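Local coordinates for glycoside hydrolase family 61 protein (Myceliophthora thermophila, PDB 5UFV) that oxidises the glycosidic bonds of crystalline and amorphous polysaccharides such as cellulose at C1, using one copper ion, a reducing agent and O2 or H2O2, at residues A[36-40]-A[41-45]; A[118-121]-A[122-125]; A[126-129]-A[130-133]. One frame throughout, in Å; residues are numbered along the deposited sequence.

The three contacts are local turns in the long loops that join the strands of an AA9 monooxygenase. Contacts 2 and 3 follow each other in the loop between strands 101-107 and 136-141, their centres about 10 Å apart, and they touch: Leu118 O lies 2.9 Å from Trp126 NE1, a probable hydrogen bond. Contact 1 comes earlier in the chain, before helix 45-48, with its centre about 25 Å from that of contact 2 and about 21 Å from that of contact 3. Each places a side chain near the copper site: those of Leu39, Ile128 and Glu121 lie about 9, 10 and 11 Å from the copper ion, respectively.

Contact 1: residues A[36-40]-A[41-45]; sequences NPVLS and ASDPK
A type I beta turn from Ser40 to Asp43, followed by the capped entry to helix 45-48, folds this loop back on itself so that Val38 faces Asp43 and Lys45. The turn is closed by Asp43 N, which donates to Ser40 O at 3.0 Å with an N-H...O angle of 161°. Ser40 also works through its side chain: OG accepts from Ser42 N at 3.2 Å, while Ser42 OG makes only a weak bond to the same hydroxyl oxygen. Beyond the turn, Asp43 reaches along its own chain to cap the helix entry. With CG anti to the backbone N (chi1 -176°), its carboxylate is set to receive Lys45 N on OD1 at 2.9 Å, from well above the carboxylate plane. Val38 packs against the returning limb through both methyls. CG1 lies 3.8 Å from Asp43 CB, with OD2 of the same aspartate equally near, and CG2 packs 3.8 Å from Lys45 CB. The lysine chain then turns about its CB-CG bond (chi2 -92°) and carries its ammonium group away from the valine. Outside the bend, Val38 is tied by backbone hydrogen bonds to Phe168 of strand 167-177, and Ala41 N donates to Gln199 OE1. Leu39 and Pro37 rest on Gln167, and Pro37 also touches Tyr169, a copper ligand. The contact thus joins a buried valine to a polar turn: Asp43 offers aliphatic CB to the valine while OD1 takes up a backbone N-H at the helix start, where the bond from Lys45 N and the start of the helix would probably stabilise its negative charge.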
loop_
_atom_site.group_PDB
_atom_site.type_symbol
_atom_site.label_atom_id
_atom_site.label_comp_id
_atom_site.label_asym_id
_atom_site.label_seq_id
_atom_site.Cartn_x
_atom_site.Cartn_y
_atom_site.Cartn_z
ATOM N N ASN A 36 -4.327 -12.306 7.827
ATOM C CA ASN A 36 -3.724 -13.300 6.927
ATOM C C ASN A 36 -3.352 -12.694 5.603
ATOM O O ASN A 36 -4.043 -11.839 5.096
ATOM C CB ASN A 36 -4.671 -14.460 6.632
ATOM C CG ASN A 36 -4.999 -15.279 7.862
ATOM O OD1 ASN A 36 -4.216 -15.371 8.795
ATOM N ND2 ASN A 36 -6.164 -15.883 7.858
ATOM N N PRO A 37 -2.259 -13.170 5.030
ATOM C CA PRO A 37 -1.814 -12.654 3.750
ATOM C C PRO A 37 -2.702 -13.092 2.586
ATOM O O PRO A 37 -3.385 -14.105 2.671
ATOM C CB PRO A 37 -0.418 -13.275 3.611
ATOM C CG PRO A 37 -0.526 -14.576 4.355
ATOM C CD PRO A 37 -1.367 -14.231 5.546
ATOM N N VAL A 38 -2.682 -12.304 1.519
ATOM C CA VAL A 38 -3.132 -12.747 0.210
ATOM C C VAL A 38 -1.887 -13.399 -0.372
ATOM O O VAL A 38 -0.789 -12.828 -0.269
ATOM C CB VAL A 38 -3.614 -11.564 -0.657
ATOM C CG1 VAL A 38 -3.934 -11.997 -2.080
ATOM C CG2 VAL A 38 -4.827 -10.891 -0.022
ATOM N N LEU A 39 -2.044 -14.605 -0.927
ATOM C CA LEU A 39 -0.902 -15.437 -1.356
ATOM C C LEU A 39 -0.678 -15.476 -2.854
ATOM O O LEU A 39 0.357 -15.949 -3.304
ATOM C CB LEU A 39 -1.053 -16.862 -0.829
ATOM C CG LEU A 39 -0.821 -16.955 0.688
ATOM C CD1 LEU A 39 -1.229 -18.308 1.281
ATOM C CD2 LEU A 39 0.623 -16.613 1.028
ATOM N N SER A 40 -1.617 -14.951 -3.627
ATOM C CA SER A 40 -1.489 -14.951 -5.078
ATOM C C SER A 40 -1.717 -13.563 -5.708
ATOM O O SER A 40 -2.735 -12.924 -5.480
ATOM C CB SER A 40 -2.467 -15.940 -5.654
ATOM O OG SER A 40 -2.994 -15.443 -6.859
ATOM N N ALA A 41 -0.764 -13.139 -6.527
ATOM C CA ALA A 41 -0.835 -11.901 -7.293
ATOM C C ALA A 41 -2.071 -11.730 -8.183
ATOM O O ALA A 41 -2.420 -10.613 -8.555
ATOM C CB ALA A 41 0.416 -11.774 -8.159
ATOM N N SER A 42 -2.724 -12.800 -8.581
ATOM C CA SER A 42 -3.910 -12.631 -9.396
ATOM C C SER A 42 -5.227 -12.735 -8.583
ATOM O O SER A 42 -6.311 -12.746 -9.164
ATOM C CB SER A 42 -3.886 -13.664 -10.510
ATOM O OG SER A 42 -4.165 -14.947 -9.994
ATOM N N ASP A 43 -5.131 -12.813 -7.256
ATOM C CA ASP A 43 -6.297 -12.935 -6.389
ATOM C C ASP A 43 -6.991 -11.565 -6.276
ATOM O O ASP A 43 -6.330 -10.556 -6.041
ATOM C CB ASP A 43 -5.843 -13.450 -5.017
ATOM C CG ASP A 43 -7.009 -13.721 -4.040
ATOM O OD1 ASP A 43 -8.158 -13.273 -4.277
ATOM O OD2 ASP A 43 -6.750 -14.382 -3.005
ATOM N N PRO A 44 -8.321 -11.511 -6.468
ATOM C CA PRO A 44 -9.040 -10.226 -6.338
ATOM C C PRO A 44 -8.941 -9.578 -4.947
ATOM O O PRO A 44 -9.070 -8.350 -4.814
ATOM C CB PRO A 44 -10.502 -10.594 -6.631
ATOM C CG PRO A 44 -10.462 -11.904 -7.321
ATOM C CD PRO A 44 -9.194 -12.604 -6.931
ATOM N N LYS A 45 -8.723 -10.417 -3.936
ATOM C CA LYS A 45 -8.495 -9.962 -2.587
ATOM C C LYS A 45 -7.277 -9.072 -2.528
ATOM O O LYS A 45 -7.178 -8.247 -1.626
ATOM C CB LYS A 45 -8.279 -11.124 -1.639
ATOM C CG LYS A 45 -9.401 -12.141 -1.586
ATOM C CD LYS A 45 -10.409 -11.843 -0.510
ATOM C CE LYS A 45 -11.631 -12.741 -0.713
ATOM N NZ LYS A 45 -12.666 -12.580 0.357
#

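Contact 2: residues A[118-121]-A[122-125]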
loop_
_atom_site.group_PDB
_atom_site.type_symbol
_atom_site.label_atom_id
_atom_site.label_comp_id
_atom_site.label_asym_id
_atom_site.label_seq_id
_atom_site.Cartn_x
_atom_site.Cartn_y
_atom_site.Cartn_z
ATOM N N LEU A 118 19.520 -9.371 1.168
ATOM C CA LEU A 118 18.068 -9.320 0.994
ATOM C C LEU A 118 17.355 -10.122 2.058
ATOM O O LEU A 118 16.272 -9.722 2.487
ATOM C CB LEU A 118 17.636 -9.848 -0.381
ATOM C CG LEU A 118 18.033 -9.044 -1.624
ATOM C CD1 LEU A 118 17.738 -9.839 -2.881
ATOM C CD2 LEU A 118 17.344 -7.693 -1.697
ATOM N N ASP A 119 17.952 -11.241 2.475
ATOM C CA ASP A 119 17.346 -12.103 3.493
ATOM C C ASP A 119 17.821 -11.828 4.925
ATOM O O ASP A 119 17.390 -12.509 5.840
ATOM C CB ASP A 119 17.542 -13.581 3.146
ATOM C CG ASP A 119 18.955 -14.075 3.383
ATOM O OD1 ASP A 119 19.901 -13.262 3.417
ATOM O OD2 ASP A 119 19.130 -15.308 3.499
ATOM N N THR A 120 18.678 -10.829 5.132
ATOM C CA THR A 120 19.165 -10.546 6.473
ATOM C C THR A 120 18.044 -10.013 7.363
ATOM O O THR A 120 17.312 -9.108 6.973
ATOM C CB THR A 120 20.319 -9.539 6.452
ATOM O OG1 THR A 120 21.433 -10.135 5.787
ATOM C CG2 THR A 120 20.729 -9.128 7.896
ATOM N N GLU A 121 17.965 -10.565 8.571
ATOM C CA GLU A 121 16.910 -10.273 9.536
ATOM C C GLU A 121 17.234 -9.077 10.454
ATOM O O GLU A 121 16.427 -8.170 10.572
ATOM C CB GLU A 121 16.610 -11.535 10.348
ATOM C CG GLU A 121 15.526 -11.374 11.411
ATOM C CD GLU A 121 14.107 -11.244 10.863
ATOM O OE1 GLU A 121 13.871 -11.401 9.635
ATOM O OE2 GLU A 121 13.214 -10.994 11.705
ATOM N N THR A 122 18.391 -9.085 11.112
ATOM C CA THR A 122 18.907 -7.877 11.784
ATOM C C THR A 122 20.378 -7.678 11.448
ATOM O O THR A 122 21.145 -8.639 11.468
ATOM C CB THR A 122 18.795 -7.905 13.326
ATOM O OG1 THR A 122 19.639 -8.937 13.829
ATOM C CG2 THR A 122 17.364 -8.161 13.794
ATOM N N PRO A 123 20.775 -6.449 11.111
ATOM C CA PRO A 123 19.865 -5.322 10.870
ATOM C C PRO A 123 19.305 -5.316 9.420
ATOM O O PRO A 123 20.049 -5.081 8.457
ATOM C CB PRO A 123 20.779 -4.120 11.080
ATOM C CG PRO A 123 22.127 -4.593 10.590
ATOM C CD PRO A 123 22.165 -6.094 10.765
ATOM N N SER A 124 18.008 -5.553 9.273
ATOM C CA SER A 124 17.382 -5.603 7.946
ATOM C C SER A 124 17.711 -4.395 7.049
ATOM O O SER A 124 17.685 -3.256 7.480
ATOM C CB SER A 124 15.853 -5.725 8.077
ATOM O OG SER A 124 15.236 -5.477 6.822
ATOM N N GLY A 125 17.975 -4.646 5.786
ATOM C CA GLY A 125 18.164 -3.549 4.840
ATOM C C GLY A 125 16.894 -3.021 4.189
ATOM O O GLY A 125 16.969 -2.277 3.205
HETATM O O HOH W 1 17.605 -7.455 5.005
#
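Thr120 O is gripped twice: by a water molecule that donates to it at 2.6 Å, and by Gln77 NE2 from a neighbouring loop. The same water accepts from Gly125 N at 2.9 Å, so it bridges the two limbs of a surface bend that turns at the cis peptide bond before Pro123. Within the bend, Ser124 CB sits 3.5 Å from Glu121 O, and Ser124 CA lies 3.6 Å from Thr120 O. On Thr120, CG2 stands anti to the backbone N (chi1 -65° for OG1), which lays this methyl 3.6 Å from Thr122 O, while OG1 turns back to bond with Phe117 N. Thr122 CG2 approaches Glu121 O at 3.4 Å. The polar ends of Ser124 and Glu121 find partners outside the bend: Ser124 OG bonds Ser76 O and Trp126 N, and Glu121 OE1 bonds Gln77 NE2. The glutamate side chain lies about 4 Å from that of His161, probably an O2-binding residue. One shared water therefore bridges the limbs, and Thr120 CG2 and Ser124 CB pack against carbonyl oxygens, while Gln77, holding both Thr120 O and Glu121 OE1, fixes the bend to the loop beyond His75.

Contact 3: residues A[126-129]-A[130-133]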
loop_
_atom_site.group_PDB
_atom_site.type_symbol
_atom_site.label_atom_id
_atom_site.label_comp_id
_atom_site.label_asym_id
_atom_site.label_seq_id
_atom_site.Cartn_x
_atom_site.Cartn_y
_atom_site.Cartn_z
ATOM N N TRP A 126 15.734 -3.402 4.729
ATOM C CA TRP A 126 14.443 -2.952 4.206
ATOM C C TRP A 126 13.773 -1.923 5.121
ATOM O O TRP A 126 13.743 -2.073 6.348
ATOM C CB TRP A 126 13.500 -4.135 4.085
ATOM C CG TRP A 126 13.976 -5.272 3.237
ATOM C CD1 TRP A 126 14.791 -6.302 3.615
ATOM C CD2 TRP A 126 13.603 -5.522 1.887
ATOM N NE1 TRP A 126 14.960 -7.166 2.564
ATOM C CE2 TRP A 126 14.238 -6.708 1.493
ATOM C CE3 TRP A 126 12.789 -4.853 0.972
ATOM C CZ2 TRP A 126 14.081 -7.247 0.215
ATOM C CZ3 TRP A 126 12.648 -5.368 -0.291
ATOM C CH2 TRP A 126 13.292 -6.561 -0.668
ATOM N N ASP A 127 13.197 -0.900 4.508
ATOM C CA ASP A 127 12.449 0.115 5.244
ATOM C C ASP A 127 11.252 -0.464 6.002
ATOM O O ASP A 127 10.856 0.060 7.037
ATOM C CB ASP A 127 11.975 1.219 4.284
ATOM C CG ASP A 127 13.105 2.147 3.873
ATOM O OD1 ASP A 127 13.852 2.597 4.756
ATOM O OD2 ASP A 127 13.266 2.411 2.669
ATOM N N ILE A 128 10.686 -1.545 5.497
ATOM C CA ILE A 128 9.602 -2.199 6.190
ATOM C C ILE A 128 9.964 -2.596 7.631
ATOM O O ILE A 128 9.099 -2.705 8.471
ATOM C CB ILE A 128 9.131 -3.453 5.415
ATOM C CG1 ILE A 128 7.658 -3.750 5.704
ATOM C CG2 ILE A 128 9.986 -4.662 5.760
ATOM C CD1 ILE A 128 7.076 -4.846 4.838
ATOM N N ALA A 129 11.233 -2.835 7.914
ATOM C CA ALA A 129 11.633 -3.273 9.243
ATOM C C ALA A 129 11.213 -2.285 10.305
ATOM O O ALA A 129 11.106 -2.633 11.483
ATOM C CB ALA A 129 13.136 -3.435 9.304
ATOM N N LYS A 130 11.022 -1.044 9.880
ATOM C CA LYS A 130 10.709 0.012 10.795
ATOM C C LYS A 130 9.258 -0.048 11.216
ATOM O O LYS A 130 8.910 0.519 12.256
ATOM C CB LYS A 130 11.053 1.371 10.182
ATOM C CG LYS A 130 12.550 1.586 10.029
ATOM C CD LYS A 130 12.853 2.709 9.050
ATOM C CE LYS A 130 14.346 3.020 9.007
ATOM N NZ LYS A 130 14.673 3.922 7.867
ATOM N N LEU A 131 8.436 -0.749 10.427
ATOM C CA LEU A 131 7.028 -1.011 10.792
ATOM C C LEU A 131 6.834 -2.149 11.794
ATOM O O LEU A 131 5.730 -2.382 12.245
ATOM C CB LEU A 131 6.171 -1.276 9.555
ATOM C CG LEU A 131 6.186 -0.138 8.538
ATOM C CD1 LEU A 131 5.239 -0.425 7.385
ATOM C CD2 LEU A 131 5.828 1.199 9.164
ATOM N N VAL A 132 7.903 -2.832 12.165
ATOM C CA VAL A 132 7.781 -4.007 12.995
ATOM C C VAL A 132 7.645 -3.612 14.460
ATOM O O VAL A 132 8.343 -2.715 14.915
ATOM C CB VAL A 132 9.023 -4.910 12.836
ATOM C CG1 VAL A 132 9.034 -6.037 13.878
ATOM C CG2 VAL A 132 9.065 -5.469 11.419
ATOM N N GLY A 133 6.747 -4.281 15.183
ATOM C CA GLY A 133 6.782 -4.252 16.643
ATOM C C GLY A 133 5.740 -3.417 17.372
ATOM O O GLY A 133 5.814 -3.260 18.590
#
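Asp127 and Lys130 each carry CG anti to the carbonyl carbon (chi1 -75° and -69°), and with the lysine chain extended beyond CG the two side chains run alongside each other in the same direction. Lys130 NZ thereby reaches Asp127 OD1 at 3.5 Å, a long salt bridge with only a weak hydrogen bond. On its way the lysine passes over the backbone, its CB 3.4 Å from Asp127 O. That oxygen accepts from Lys130 N at 3.1 Å, the first of three successive i to i+3 bonds across the contact. Leu131 N follows, bonding Ile128 O at 2.8 Å, and Val132 N closes the series on Ala129 O at 3.3 Å. Such spacing is that of 3-10 turns. On the inner side, Ile128 CG1 and Leu131 CD1 make a loose apolar contact at 4.4 Å; both side chains lean on Leu157 of strand 149-159, and Ile128 also touches Trp73. The Ile128 side chain lies about 6 Å from that of the copper ligand His75. The short run of turns is thus two-sided, with peptide bonds winding it, leucine and isoleucine seating it on the sheet, and a weak ion pair that probably adds little to its hold.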